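Local coordinates for protein kinase domain-containing protein (PDB 6Z3U), which probably transfers phosphate from ATP to serine and threonine side chains as the CDK7-type cyclin-dependent kinase of the CAK complex, at residues Ile305-Thr314 / Trp330-Trp340. Residues are numbered along the deposited sequence; the frame is centred on the assembly and turned at random.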
# COMPACT_ATOMS: atom_id res chain seq x y z
N ILE B 305 19.06 -20.96 -12.19
CA ILE B 305 19.80 -20.27 -13.23
C ILE B 305 20.15 -21.23 -14.36
O ILE B 305 19.96 -20.93 -15.54
CB ILE B 305 21.06 -19.61 -12.65
CG1 ILE B 305 20.67 -18.44 -11.73
CG2 ILE B 305 21.98 -19.13 -13.77
CD1 ILE B 305 21.83 -17.88 -10.94
N THR B 306 20.67 -22.41 -14.00
CA THR B 306 21.02 -23.40 -15.02
C THR B 306 19.79 -23.83 -15.81
O THR B 306 19.86 -24.00 -17.03
CB THR B 306 21.69 -24.61 -14.36
OG1 THR B 306 22.85 -24.19 -13.64
CG2 THR B 306 22.09 -25.63 -15.41
N LEU B 307 18.66 -24.00 -15.13
CA LEU B 307 17.44 -24.43 -15.81
C LEU B 307 16.99 -23.39 -16.82
O LEU B 307 16.62 -23.73 -17.95
CB LEU B 307 16.34 -24.72 -14.80
CG LEU B 307 16.44 -26.05 -14.05
CD1 LEU B 307 15.35 -26.15 -12.99
CD2 LEU B 307 16.35 -27.23 -15.01
N ILE B 308 17.01 -22.11 -16.44
CA ILE B 308 16.61 -21.07 -17.38
C ILE B 308 17.56 -21.05 -18.57
O ILE B 308 17.14 -20.89 -19.72
CB ILE B 308 16.55 -19.70 -16.68
CG1 ILE B 308 15.45 -19.71 -15.62
CG2 ILE B 308 16.31 -18.59 -17.69
CD1 ILE B 308 15.42 -18.48 -14.74
N CYS B 309 18.86 -21.23 -18.32
CA CYS B 309 19.82 -21.31 -19.41
C CYS B 309 19.51 -22.49 -20.32
O CYS B 309 19.62 -22.39 -21.55
CB CYS B 309 21.24 -21.41 -18.86
SG CYS B 309 21.88 -19.90 -18.11
N LYS B 310 19.12 -23.63 -19.74
CA LYS B 310 18.90 -24.83 -20.53
C LYS B 310 17.64 -24.71 -21.37
O LYS B 310 17.65 -25.01 -22.57
CB LYS B 310 18.83 -26.05 -19.61
CG LYS B 310 18.62 -27.38 -20.31
CD LYS B 310 18.33 -28.49 -19.31
CE LYS B 310 17.99 -29.81 -20.01
NZ LYS B 310 19.19 -30.49 -20.58
N HIS B 311 16.54 -24.25 -20.77
CA HIS B 311 15.23 -24.31 -21.40
C HIS B 311 14.79 -23.01 -22.06
O HIS B 311 13.90 -23.04 -22.91
CB HIS B 311 14.16 -24.73 -20.38
CG HIS B 311 14.23 -26.17 -19.97
ND1 HIS B 311 15.27 -27.00 -20.33
CD2 HIS B 311 13.38 -26.92 -19.24
CE1 HIS B 311 15.06 -28.20 -19.83
NE2 HIS B 311 13.92 -28.19 -19.16
N ILE B 312 15.37 -21.87 -21.69
CA ILE B 312 15.03 -20.58 -22.28
C ILE B 312 16.20 -20.02 -23.09
O ILE B 312 16.02 -19.59 -24.23
CB ILE B 312 14.57 -19.58 -21.20
CG1 ILE B 312 13.20 -19.97 -20.64
CG2 ILE B 312 14.50 -18.17 -21.78
CD1 ILE B 312 13.29 -20.85 -19.43
N GLY B 313 17.39 -20.03 -22.52
CA GLY B 313 18.57 -19.52 -23.18
C GLY B 313 19.51 -18.87 -22.19
O GLY B 313 19.12 -18.37 -21.13
N THR B 314 20.80 -18.88 -22.52
CA THR B 314 21.81 -18.29 -21.66
C THR B 314 21.77 -16.77 -21.81
O THR B 314 21.99 -16.26 -22.91
CB THR B 314 23.19 -18.82 -22.01
OG1 THR B 314 23.27 -20.22 -21.71
CG2 THR B 314 24.26 -18.08 -21.22
N TRP B 330 25.46 -14.86 -11.97
CA TRP B 330 26.18 -16.12 -11.94
C TRP B 330 25.84 -16.91 -13.19
O TRP B 330 24.72 -16.84 -13.71
CB TRP B 330 25.84 -16.93 -10.69
CG TRP B 330 26.54 -18.26 -10.64
CD1 TRP B 330 27.79 -18.50 -10.18
CD2 TRP B 330 26.01 -19.52 -11.08
NE1 TRP B 330 28.09 -19.84 -10.30
CE2 TRP B 330 27.01 -20.48 -10.85
CE3 TRP B 330 24.80 -19.92 -11.64
CZ2 TRP B 330 26.83 -21.83 -11.16
CZ3 TRP B 330 24.62 -21.25 -11.94
CH2 TRP B 330 25.63 -22.19 -11.70
N ASP B 331 26.82 -17.66 -13.69
CA ASP B 331 26.67 -18.46 -14.89
C ASP B 331 27.31 -19.82 -14.62
O ASP B 331 28.38 -19.89 -14.00
CB ASP B 331 27.34 -17.80 -16.10
CG ASP B 331 27.00 -18.50 -17.40
OD1 ASP B 331 25.83 -18.43 -17.82
OD2 ASP B 331 27.91 -19.12 -17.99
N PRO B 332 26.69 -20.92 -15.07
CA PRO B 332 27.27 -22.25 -14.80
C PRO B 332 28.58 -22.50 -15.51
O PRO B 332 29.21 -23.54 -15.25
CB PRO B 332 26.18 -23.21 -15.29
CG PRO B 332 25.40 -22.44 -16.30
CD PRO B 332 25.43 -21.01 -15.83
N MET B 333 29.02 -21.60 -16.38
CA MET B 333 30.28 -21.76 -17.11
C MET B 333 30.28 -23.03 -17.96
O MET B 333 31.26 -23.77 -18.01
CB MET B 333 31.47 -21.74 -16.15
CG MET B 333 31.79 -20.35 -15.62
SD MET B 333 33.06 -20.33 -14.35
CE MET B 333 34.34 -21.32 -15.12
N GLU B 334 29.16 -23.26 -18.64
CA GLU B 334 29.04 -24.29 -19.66
C GLU B 334 28.91 -23.63 -21.02
O GLU B 334 28.79 -22.40 -21.13
CB GLU B 334 27.84 -25.21 -19.39
CG GLU B 334 27.93 -26.00 -18.09
CD GLU B 334 29.02 -27.05 -18.11
OE1 GLU B 334 29.73 -27.15 -19.13
OE2 GLU B 334 29.17 -27.77 -17.10
N GLU B 335 28.93 -24.44 -22.07
CA GLU B 335 28.76 -23.91 -23.41
C GLU B 335 27.44 -23.16 -23.49
O GLU B 335 26.38 -23.76 -23.24
CB GLU B 335 28.80 -25.03 -24.45
CG GLU B 335 30.13 -25.16 -25.17
CD GLU B 335 30.53 -23.89 -25.89
OE1 GLU B 335 31.49 -23.23 -25.44
OE2 GLU B 335 29.87 -23.53 -26.89
N PRO B 336 27.44 -21.86 -23.80
CA PRO B 336 26.18 -21.10 -23.77
C PRO B 336 25.16 -21.66 -24.75
O PRO B 336 25.50 -22.13 -25.84
CB PRO B 336 26.62 -19.68 -24.16
CG PRO B 336 27.89 -19.86 -24.90
CD PRO B 336 28.57 -21.04 -24.27
N ILE B 337 23.90 -21.61 -24.34
CA ILE B 337 22.79 -22.13 -25.13
C ILE B 337 22.10 -20.96 -25.81
O ILE B 337 21.61 -20.06 -25.11
CB ILE B 337 21.80 -22.92 -24.26
CG1 ILE B 337 22.45 -24.22 -23.77
CG2 ILE B 337 20.52 -23.20 -25.03
CD1 ILE B 337 23.24 -24.08 -22.48
N PRO B 338 22.03 -20.91 -27.14
CA PRO B 338 21.34 -19.80 -27.80
C PRO B 338 19.87 -19.74 -27.39
O PRO B 338 19.23 -20.77 -27.16
CB PRO B 338 21.49 -20.11 -29.29
CG PRO B 338 22.67 -21.02 -29.38
CD PRO B 338 22.65 -21.83 -28.12
N VAL B 339 19.35 -18.52 -27.31
CA VAL B 339 17.97 -18.32 -26.88
C VAL B 339 17.03 -18.99 -27.86
O VAL B 339 17.11 -18.79 -29.08
CB VAL B 339 17.68 -16.82 -26.74
CG1 VAL B 339 16.24 -16.60 -26.30
CG2 VAL B 339 18.65 -16.18 -25.76
N TRP B 340 16.12 -19.81 -27.33
CA TRP B 340 15.15 -20.50 -28.17
C TRP B 340 14.08 -19.53 -28.67
O TRP B 340 13.60 -18.68 -27.92
CB TRP B 340 14.48 -21.63 -27.39
CG TRP B 340 15.44 -22.60 -26.78
CD1 TRP B 340 15.77 -22.72 -25.46
CD2 TRP B 340 16.20 -23.60 -27.46
NE1 TRP B 340 16.68 -23.72 -25.28
CE2 TRP B 340 16.97 -24.28 -26.50
CE3 TRP B 340 16.31 -23.99 -28.80
CZ2 TRP B 340 17.83 -25.33 -26.82
CZ3 TRP B 340 17.17 -25.02 -29.13
CH2 TRP B 340 17.92 -25.68 -28.14
O HOH W 1 25.40 -21.35 -19.59
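T314 and I337 grip each other through two nearly straight hydrogen bonds in the C-terminal lobe of the protein kinase fold, where the CMGC insert leads off from helix αG (301-311). T314 N donates to I337 O at 3.0 Å, in the carbonyl plane. I337 N returns a bond to T314 OG1, also 3.0 Å. OG1 can face that N-H because it lies anti to the carbonyl carbon of T314 (chi1 -66°). CG2 of T314 then turns to D331 OD1 and P336 CB. G313, with positive phi, takes the chain out of the helix. G313 CA lies 3.9 Å from V339 CA.

W340 spans the helix end. Its backbone N donates to I312 O, and its indole NE1 donates to K310 O at 3.2 Å, with that oxygen near the ring plane. K310 O and I312 O thus both accept from W340. I312 and W340 also pack on Y345 of helix 342-349. The solvent side of the contact lies at exposed P336, V339 and W340, in contrast to buried T314.

The other end is apolar packing with no direct hydrogen bond across it. I305 CG2 touches the edge of the partly exposed W330 ring at CE3, 3.6 Å away. T306 OG1 lies at the same edge and beside P332 CB, but is bonded to M302 O. A water bonds T314 OG1 at 3.2 Å and donates weakly to D331 OD1 at 3.4 Å.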